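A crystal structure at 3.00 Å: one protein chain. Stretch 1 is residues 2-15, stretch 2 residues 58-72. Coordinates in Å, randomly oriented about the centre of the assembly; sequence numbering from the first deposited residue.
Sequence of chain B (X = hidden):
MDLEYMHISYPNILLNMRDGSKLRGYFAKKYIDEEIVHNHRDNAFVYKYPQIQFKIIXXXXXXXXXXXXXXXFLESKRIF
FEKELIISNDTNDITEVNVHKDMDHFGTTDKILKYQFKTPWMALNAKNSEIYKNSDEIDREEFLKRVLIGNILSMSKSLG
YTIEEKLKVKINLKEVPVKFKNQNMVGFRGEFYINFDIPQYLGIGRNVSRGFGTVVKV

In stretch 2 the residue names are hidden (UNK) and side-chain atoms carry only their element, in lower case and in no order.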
ATOM      1  N   ASP B   2       0.783   8.389  33.321  1.00114.73           N
ATOM      2  CA  ASP B   2      -0.276   7.486  33.769  1.00113.06           C
ATOM      3  C   ASP B   2      -1.448   7.550  32.790  1.00108.51           C
ATOM      4  O   ASP B   2      -1.997   8.618  32.524  1.00103.06           O
ATOM      5  CB  ASP B   2      -0.739   7.822  35.188  1.00116.34           C
ATOM      6  CG  ASP B   2       0.305   7.485  36.239  1.00123.01           C
ATOM      7  OD1 ASP B   2       1.500   7.365  35.889  1.00124.64           O
ATOM      8  OD2 ASP B   2      -0.076   7.332  37.421  1.00125.92           O
ATOM      9  N   LEU B   3      -1.822   6.388  32.263  1.00109.45           N
ATOM     10  CA  LEU B   3      -2.897   6.285  31.281  1.00104.17           C
ATOM     11  C   LEU B   3      -4.134   5.644  31.882  1.00104.04           C
ATOM     12  O   LEU B   3      -4.054   4.569  32.469  1.00105.99           O
ATOM     13  CB  LEU B   3      -2.434   5.484  30.071  1.00 95.54           C
ATOM     14  CG  LEU B   3      -3.379   5.397  28.884  1.00 85.27           C
ATOM     15  CD1 LEU B   3      -3.631   6.746  28.291  1.00 82.54           C
ATOM     16  CD2 LEU B   3      -2.727   4.498  27.877  1.00 89.92           C
ATOM     17  N   GLU B   4      -5.272   6.298  31.685  1.00 98.94           N
ATOM     18  CA  GLU B   4      -6.556   5.862  32.204  1.00 98.31           C
ATOM     19  C   GLU B   4      -7.236   4.974  31.164  1.00 95.13           C
ATOM     20  O   GLU B   4      -7.312   5.338  29.991  1.00 91.93           O
ATOM     21  CB  GLU B   4      -7.393   7.100  32.566  1.00106.11           C
ATOM     22  CG  GLU B   4      -8.810   6.850  33.005  1.00108.44           C
ATOM     23  CD  GLU B   4      -9.487   8.117  33.506  1.00116.01           C
ATOM     24  OE1 GLU B   4      -9.354   9.150  32.813  1.00108.40           O
ATOM     25  OE2 GLU B   4     -10.188   8.066  34.548  1.00122.58           O
ATOM     26  N   TYR B   5      -7.687   3.790  31.572  1.00 92.95           N
ATOM     27  CA  TYR B   5      -8.263   2.852  30.613  1.00 89.02           C
ATOM     28  C   TYR B   5      -9.504   2.154  31.108  1.00 87.67           C
ATOM     29  O   TYR B   5      -9.787   2.151  32.306  1.00 87.13           O
ATOM     30  CB  TYR B   5      -7.217   1.779  30.219  1.00 95.82           C
ATOM     31  CG  TYR B   5      -6.819   0.741  31.297  1.00101.57           C
ATOM     32  CD1 TYR B   5      -7.646  -0.344  31.615  1.00 99.52           C
ATOM     33  CD2 TYR B   5      -5.579   0.817  31.945  1.00102.60           C
ATOM     34  CE1 TYR B   5      -7.268  -1.296  32.581  1.00101.74           C
ATOM     35  CE2 TYR B   5      -5.194  -0.128  32.910  1.00105.35           C
ATOM     36  CZ  TYR B   5      -6.036  -1.181  33.221  1.00108.38           C
ATOM     37  OH  TYR B   5      -5.642  -2.106  34.175  1.00108.57           O
ATOM     38  N   MET B   6     -10.240   1.565  30.162  1.00 86.73           N
ATOM     39  CA  MET B   6     -11.396   0.732  30.488  1.00 89.49           C
ATOM     40  C   MET B   6     -11.617  -0.346  29.404  1.00 89.50           C
ATOM     41  O   MET B   6     -11.868  -0.012  28.233  1.00 80.70           O
ATOM     42  CB  MET B   6     -12.649   1.600  30.665  1.00 94.44           C
ATOM     43  CG  MET B   6     -13.893   0.822  31.111  1.00 97.83           C
ATOM     44  SD  MET B   6     -15.243   1.858  31.759  1.00100.07           S
ATOM     45  CE  MET B   6     -16.065   2.326  30.242  1.00 84.71           C
ATOM     46  N   HIS B   7     -11.547  -1.623  29.817  1.00 93.34           N
ATOM     47  CA  HIS B   7     -11.902  -2.777  28.972  1.00 86.74           C
ATOM     48  C   HIS B   7     -13.358  -3.141  29.165  1.00 79.80           C
ATOM     49  O   HIS B   7     -13.854  -3.147  30.293  1.00 80.86           O
ATOM     50  CB  HIS B   7     -11.076  -4.038  29.284  1.00 84.36           C
ATOM     51  CG  HIS B   7      -9.624  -3.795  29.560  1.00 90.20           C
ATOM     52  ND1 HIS B   7      -8.987  -2.607  29.283  1.00 86.39           N
ATOM     53  CD2 HIS B   7      -8.685  -4.611  30.097  1.00 95.86           C
ATOM     54  CE1 HIS B   7      -7.713  -2.703  29.628  1.00 91.52           C
ATOM     55  NE2 HIS B   7      -7.507  -3.905  30.132  1.00 91.45           N
ATOM     56  N   ILE B   8     -14.025  -3.491  28.070  1.00 75.09           N
ATOM     57  CA  ILE B   8     -15.379  -4.039  28.126  1.00 81.07           C
ATOM     58  C   ILE B   8     -15.481  -5.377  27.416  1.00 80.20           C
ATOM     59  O   ILE B   8     -15.191  -5.471  26.228  1.00 86.01           O
ATOM     60  CB  ILE B   8     -16.383  -3.064  27.494  1.00 81.73           C
ATOM     61  CG1 ILE B   8     -16.728  -1.951  28.483  1.00 80.80           C
ATOM     62  CG2 ILE B   8     -17.638  -3.786  27.063  1.00 83.00           C
ATOM     63  CD1 ILE B   8     -17.457  -0.801  27.844  1.00 85.43           C
ATOM     64  N   SER B   9     -15.928  -6.408  28.117  1.00 75.32           N
ATOM     65  CA  SER B   9     -15.928  -7.727  27.517  1.00 78.56           C
ATOM     66  C   SER B   9     -17.291  -8.394  27.645  1.00 81.69           C
ATOM     67  O   SER B   9     -17.942  -8.257  28.677  1.00 86.16           O
ATOM     68  CB  SER B   9     -14.846  -8.591  28.173  1.00 84.32           C
ATOM     69  OG  SER B   9     -14.415  -9.643  27.312  1.00 92.89           O
ATOM     70  N   TYR B  10     -17.716  -9.125  26.613  1.00 80.10           N
ATOM     71  CA  TYR B  10     -18.998  -9.832  26.652  1.00 83.54           C
ATOM     72  C   TYR B  10     -18.703 -11.326  26.566  1.00 83.60           C
ATOM     73  O   TYR B  10     -18.693 -11.871  25.467  1.00 88.20           O
ATOM     74  CB  TYR B  10     -19.938  -9.424  25.493  1.00 83.83           C
ATOM     75  CG  TYR B  10     -20.257  -7.947  25.358  1.00 84.44           C
ATOM     76  CD1 TYR B  10     -20.364  -7.132  26.469  1.00 83.33           C
ATOM     77  CD2 TYR B  10     -20.476  -7.373  24.107  1.00 89.89           C
ATOM     78  CE1 TYR B  10     -20.659  -5.776  26.342  1.00 83.68           C
ATOM     79  CE2 TYR B  10     -20.768  -6.014  23.968  1.00 83.02           C
ATOM     80  CZ  TYR B  10     -20.862  -5.224  25.092  1.00 83.72           C
ATOM     81  OH  TYR B  10     -21.157  -3.878  24.988  1.00 84.22           O
ATOM     82  N   PRO B  11     -18.493 -12.002  27.718  1.00 79.13           N
ATOM     83  CA  PRO B  11     -17.960 -13.369  27.700  1.00 79.68           C
ATOM     84  C   PRO B  11     -18.881 -14.418  27.101  1.00 80.70           C
ATOM     85  O   PRO B  11     -18.366 -15.389  26.587  1.00 85.39           O
ATOM     86  CB  PRO B  11     -17.714 -13.675  29.180  1.00 71.54           C
ATOM     87  CG  PRO B  11     -17.702 -12.376  29.855  1.00 73.16           C
ATOM     88  CD  PRO B  11     -18.659 -11.516  29.093  1.00 80.36           C
ATOM     89  N   ASN B  12     -20.190 -14.228  27.122  1.00 84.48           N
ATOM     90  CA  ASN B  12     -21.110 -15.291  26.705  1.00 87.85           C
ATOM     91  C   ASN B  12     -21.255 -15.368  25.185  1.00 86.69           C
ATOM     92  O   ASN B  12     -21.719 -16.360  24.630  1.00 80.47           O
ATOM     93  CB  ASN B  12     -22.490 -15.090  27.356  1.00 92.97           C
ATOM     94  CG  ASN B  12     -23.222 -13.830  26.841  1.00 97.41           C
ATOM     95  OD1 ASN B  12     -23.020 -12.719  27.352  1.00 93.43           O
ATOM     96  ND2 ASN B  12     -24.090 -14.010  25.845  1.00 94.84           N
ATOM     97  N   ILE B  13     -20.855 -14.303  24.514  1.00 88.79           N
ATOM     98  CA  ILE B  13     -20.868 -14.284  23.064  1.00 92.29           C
ATOM     99  C   ILE B  13     -19.552 -14.776  22.473  1.00 95.35           C
ATOM    100  O   ILE B  13     -18.513 -14.184  22.738  1.00 98.10           O
ATOM    101  CB  ILE B  13     -21.132 -12.858  22.566  1.00 83.99           C
ATOM    102  CG1 ILE B  13     -22.275 -12.231  23.359  1.00 89.78           C
ATOM    103  CG2 ILE B  13     -21.411 -12.855  21.081  1.00 89.98           C
ATOM    104  CD1 ILE B  13     -22.748 -10.906  22.793  1.00101.95           C
ATOM    105  N   LEU B  14     -19.526 -15.885  21.747  1.00 91.76           N
ATOM    106  CA  LEU B  14     -18.269 -16.152  21.046  1.00 95.93           C
ATOM    107  C   LEU B  14     -18.333 -16.120  19.505  1.00102.25           C
ATOM    108  O   LEU B  14     -19.249 -16.683  18.893  1.00100.77           O
ATOM    109  CB  LEU B  14     -17.687 -17.464  21.557  1.00 97.99           C
ATOM    110  CG  LEU B  14     -18.524 -18.723  21.552  1.00 92.66           C
ATOM    111  CD1 LEU B  14     -18.407 -19.475  20.236  1.00 99.99           C
ATOM    112  CD2 LEU B  14     -18.076 -19.553  22.735  1.00 86.57           C
ATOM    113  N   LEU B  15     -17.319 -15.476  18.908  1.00100.39           N
ATOM    114  CA  LEU B  15     -17.207 -15.239  17.464  1.00 94.98           C
ATOM    115  C   LEU B  15     -15.880 -15.749  16.951  1.00 95.90           C
ATOM    116  O   LEU B  15     -14.970 -15.899  17.720  1.00 96.47           O
ATOM    117  CB  LEU B  15     -17.305 -13.749  17.140  1.00 98.09           C
ATOM    118  CG  LEU B  15     -18.513 -12.879  17.484  1.00 97.37           C
ATOM    119  CD1 LEU B  15     -18.572 -12.595  18.952  1.00 93.16           C
ATOM    120  CD2 LEU B  15     -18.384 -11.572  16.735  1.00 96.91           C
ATOM    121  N   UNK B  58     -10.017 -14.653  23.109  1.00102.09           N
ATOM    122  CA  UNK B  58     -10.182 -15.734  24.079  1.00102.81           C
ATOM    123  C   UNK B  58     -11.575 -16.269  24.402  1.00103.83           C
ATOM    124  O   UNK B  58     -11.903 -16.296  25.587  1.00113.93           O
ATOM    125  c   UNK B  58      -8.057 -15.706  25.453  1.00107.58           C
ATOM    126  o   UNK B  58      -7.395 -15.411  26.474  1.00112.61           O
ATOM    127  o   UNK B  58      -7.565 -16.307  24.474  1.00104.02           O
ATOM    128  c   UNK B  58      -9.531 -15.362  25.417  1.00101.50           C
ATOM    129  N   UNK B  59     -12.436 -16.627  23.445  1.00103.72           N
ATOM    130  CA  UNK B  59     -12.539 -16.145  22.081  1.00 97.55           C
ATOM    131  C   UNK B  59     -13.871 -15.361  22.072  1.00 99.51           C
ATOM    132  O   UNK B  59     -14.858 -15.684  21.395  1.00 93.79           O
ATOM    133  c   UNK B  59     -10.319 -15.978  18.283  1.00109.85           C
ATOM    134  n   UNK B  59      -9.070 -16.367  18.080  1.00114.96           N
ATOM    135  n   UNK B  59     -10.692 -14.756  17.949  1.00110.12           N
ATOM    136  n   UNK B  59     -11.201 -16.799  18.834  1.00112.05           N
ATOM    137  c   UNK B  59     -13.289 -17.406  19.906  1.00 93.72           C
ATOM    138  c   UNK B  59     -12.585 -16.432  19.063  1.00105.65           C
ATOM    139  c   UNK B  59     -12.463 -17.362  21.144  1.00101.88           C
ATOM    140  N   UNK B  60     -13.865 -14.279  22.835  1.00100.46           N
ATOM    141  CA  UNK B  60     -15.053 -13.463  22.987  1.00 93.61           C
ATOM    142  C   UNK B  60     -14.759 -11.956  23.023  1.00 88.42           C
ATOM    143  O   UNK B  60     -13.736 -11.556  23.584  1.00 89.05           O
ATOM    144  o   UNK B  60     -16.890 -13.213  24.597  1.00 95.74           O
ATOM    145  c   UNK B  60     -15.753 -13.961  24.260  1.00 89.98           C
ATOM    146  N   UNK B  61     -15.684 -11.117  22.498  1.00 85.11           N
ATOM    147  CA  UNK B  61     -15.494  -9.681  22.234  1.00 85.31           C
ATOM    148  C   UNK B  61     -14.930  -8.843  23.362  1.00 83.29           C
ATOM    149  O   UNK B  61     -15.267  -9.013  24.531  1.00 85.36           O
ATOM    150  c   UNK B  61     -17.012 -11.554  22.047  1.00 88.83           C
ATOM    151  c   UNK B  61     -17.567 -10.342  21.363  1.00 89.93           C
ATOM    152  c   UNK B  61     -16.914  -9.196  21.960  1.00 84.19           C
ATOM    153  N   UNK B  62     -14.085  -7.903  22.968  1.00 77.79           N
ATOM    154  CA  UNK B  62     -13.469  -6.970  23.880  1.00 75.32           C
ATOM    155  C   UNK B  62     -13.505  -5.579  23.245  1.00 79.46           C
ATOM    156  O   UNK B  62     -13.358  -5.442  22.029  1.00 81.32           O
ATOM    157  c   UNK B  62     -11.868  -6.383  26.448  1.00 74.95           C
ATOM    158  c   UNK B  62     -11.231  -6.485  25.088  1.00 74.19           C
ATOM    159  c   UNK B  62     -12.047  -7.401  24.189  1.00 76.21           C
ATOM    160  c   UNK B  62      -9.835  -7.034  25.204  1.00 81.81           C
ATOM    161  N   UNK B  63     -13.750  -4.554  24.053  1.00 77.29           N
ATOM    162  CA  UNK B  63     -13.844  -3.192  23.551  1.00 72.70           C
ATOM    163  C   UNK B  63     -12.955  -2.321  24.402  1.00 79.43           C
ATOM    164  O   UNK B  63     -13.134  -2.258  25.623  1.00 80.73           O
ATOM    165  c   UNK B  63     -15.251  -2.646  23.623  1.00 73.86           C
ATOM    166  c   UNK B  63     -16.225  -3.629  22.994  1.00 78.25           C
ATOM    167  c   UNK B  63     -15.304  -1.278  22.966  1.00 77.46           C
ATOM    168  c   UNK B  63     -17.435  -2.983  22.416  1.00 87.12           C
ATOM    169  N   UNK B  64     -12.000  -1.644  23.775  1.00 79.69           N
ATOM    170  CA  UNK B  64     -11.032  -0.884  24.550  1.00 81.59           C
ATOM    171  C   UNK B  64     -11.286   0.605  24.418  1.00 81.94           C
ATOM    172  O   UNK B  64     -11.498   1.099  23.311  1.00 82.83           O
ATOM    173  c   UNK B  64      -9.388  -2.675  23.949  1.00 81.18           C
ATOM    174  c   UNK B  64      -8.608  -0.642  25.121  1.00 83.62           C
ATOM    175  c   UNK B  64      -9.595  -1.180  24.107  1.00 79.61           C
ATOM    176  c   UNK B  64      -9.178  -3.368  25.267  1.00 88.74           C
ATOM    177  N   UNK B  65     -11.278   1.316  25.543  1.00 76.67           N
ATOM    178  CA  UNK B  65     -11.348   2.762  25.493  1.00 81.68           C
ATOM    179  C   UNK B  65     -10.150   3.340  26.210  1.00 86.43           C
ATOM    180  O   UNK B  65      -9.833   2.919  27.331  1.00 89.49           O
ATOM    181  N   UNK B  66      -9.507   4.340  25.609  1.00 84.57           N
ATOM    182  CA  UNK B  66      -8.251   4.810  26.172  1.00 86.63           C
ATOM    183  C   UNK B  66      -8.285   6.302  26.396  1.00 89.67           C
ATOM    184  O   UNK B  66      -8.757   7.063  25.540  1.00 87.38           O
ATOM    185  c   UNK B  66      -6.369   3.212  23.234  1.00 83.41           C
ATOM    186  c   UNK B  66      -5.764   4.527  26.087  1.00 83.93           C
ATOM    187  c   UNK B  66      -7.041   4.516  25.268  1.00 88.21           C
ATOM    188  c   UNK B  66      -7.200   3.217  24.488  1.00 85.94           C
ATOM    189  N   UNK B  67      -7.770   6.702  27.555  1.00 91.76           N
ATOM    190  CA  UNK B  67      -7.739   8.090  27.983  1.00 94.94           C
ATOM    191  C   UNK B  67      -9.115   8.651  28.303  1.00 96.39           C
ATOM    192  O   UNK B  67     -10.143   8.040  27.990  1.00 93.36           O
ATOM    193  N   UNK B  68      -9.125   9.843  28.888  1.00 93.91           N
ATOM    194  CA  UNK B  68     -10.363  10.513  29.240  1.00 95.89           C
ATOM    195  C   UNK B  68     -11.293  10.574  28.046  1.00 96.64           C
ATOM    196  O   UNK B  68     -12.501  10.419  28.195  1.00 99.56           O
ATOM    197  c   UNK B  68     -10.082  11.916  29.757  1.00104.91           C
ATOM    198  o   UNK B  68      -9.496  12.699  28.733  1.00115.97           O
ATOM    199  N   UNK B  69     -10.725  10.831  26.869  1.00 94.35           N
ATOM    200  CA  UNK B  69     -11.500  10.923  25.632  1.00 97.20           C
ATOM    201  C   UNK B  69     -12.215   9.607  25.286  1.00 97.91           C
ATOM    202  O   UNK B  69     -13.376   9.609  24.849  1.00 98.75           O
ATOM    203  c   UNK B  69     -10.602  11.346  24.469  1.00102.77           C
ATOM    204  c   UNK B  69     -10.291  11.538  21.971  1.00104.48           C
ATOM    205  c   UNK B  69     -12.174  12.708  23.100  1.00 95.86           C
ATOM    206  c   UNK B  69     -11.296  11.485  23.110  1.00101.67           C
ATOM    207  N   UNK B  70     -11.506   8.490  25.439  1.00 95.83           N
ATOM    208  CA  UNK B  70     -12.062   7.188  25.100  1.00 95.49           C
ATOM    209  C   UNK B  70     -13.047   6.680  26.135  1.00 88.79           C
ATOM    210  O   UNK B  70     -14.188   6.336  25.822  1.00 87.13           O
ATOM    211  N   UNK B  71     -12.598   6.694  27.384  1.00 83.30           N
ATOM    212  CA  UNK B  71     -13.398   6.269  28.510  1.00 80.63           C
ATOM    213  C   UNK B  71     -14.707   7.012  28.639  1.00 90.26           C
ATOM    214  O   UNK B  71     -15.747   6.396  28.818  1.00 95.03           O
ATOM    215  c   UNK B  71     -11.125   5.159  31.327  1.00 99.48           C
ATOM    216  c   UNK B  71     -13.598   6.363  30.981  1.00 87.17           C
ATOM    217  c   UNK B  71     -12.650   6.476  29.805  1.00 85.24           C
ATOM    218  c   UNK B  71     -11.505   5.479  29.909  1.00 95.52           C
ATOM    219  N   UNK B  72     -14.659   8.338  28.570  1.00 98.51           N
ATOM    220  CA  UNK B  72     -15.868   9.144  28.765  1.00101.84           C
ATOM    221  C   UNK B  72     -16.980   8.854  27.739  1.00 98.18           C
ATOM    222  O   UNK B  72     -18.144   8.816  28.114  1.00100.16           O
ATOM    223  c   UNK B  72     -15.519  10.640  28.790  1.00 98.88           C
ATOM    224  n   UNK B  72     -14.529  12.279  30.295  1.00114.85           N
ATOM    225  o   UNK B  72     -15.559  10.512  31.221  1.00 97.20           O
ATOM    226  c   UNK B  72     -15.207  11.145  30.215  1.00105.93           C
TER

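Position 58 has two side-chain carbons, the second carrying two oxygens. It does not reach stretch 1. It is Asp58.

Position 59 has three carbons, a nitrogen, then a carbon with two more nitrogens. Its backbone O lies 3.3 Å from Leu14 CB. It is Arg59.

Position 60 has one carbon and one oxygen. That oxygen donates a hydrogen bond to Ile13 O at 2.7 Å. It is Ser60.

Position 61 has three carbons closing a ring onto its own N. It is Pro61, and its CG lies 3.4 Å from Leu15 CD1. Having no N-H, it can offer only its O, which accepts from Ser9 OG at 3.0 Å and from Tyr10 N at 3.2 Å.

Position 62 has four carbons, forked at the second. One terminal carbon is 3.8 Å from His7 CB. It is Leu62.

Position 63 has four carbons, forked at the first, with one arm two carbons long. Its CB is 4.1 Å from Ile8 CB. It is Ile63.

Position 64 repeats that pattern. The end of its long arm lies 4.1 Å from His7 ND1. It is Ile64.

Position 65 has no side-chain atoms. It pairs with Met6 through backbone alone. It is Gly65.

Position 66 again has four carbons forked at the first, with one longer arm. Its short arm is 3.5 Å from Leu3 CD2. It is Ile66.

Position 67 has no side-chain atoms, and its phi is positive. Its N donates to Glu4 O at 2.8 Å. It is Gly67.

Position 68 has one carbon and one oxygen. Its CA is 4.0 Å from Glu4 OE1. It is Ser68.

Position 69 has four carbons, forked at the second, out of reach of stretch 1. It is Leu69.

Position 70 has no side chain. A CB there would clash with Ile66 N at 2.4 Å. It is Gly70.

Position 71 has four carbons, forked at the first. Its long arm ends 3.3 Å from Glu4 CG and 3.9 Å from Met6 CB. It is Ile71.

Position 72 has two carbons, the second carrying an oxygen and a nitrogen, without contact. It is Asn72.

The strands run antiparallel. Paired backbone hydrogen bonds join Met6 to Gly65 and Ile8 to Ile63. Tyr5, His7 and Ser9 share one face with Ile66, Ile64 and Leu62; Met6 and Ile8 share the other with Ile63. The helix returns along the first strand, and Ile71 packs against Met6.

Stretch 2 (58-72) DRSPLIIGIGSLGIN
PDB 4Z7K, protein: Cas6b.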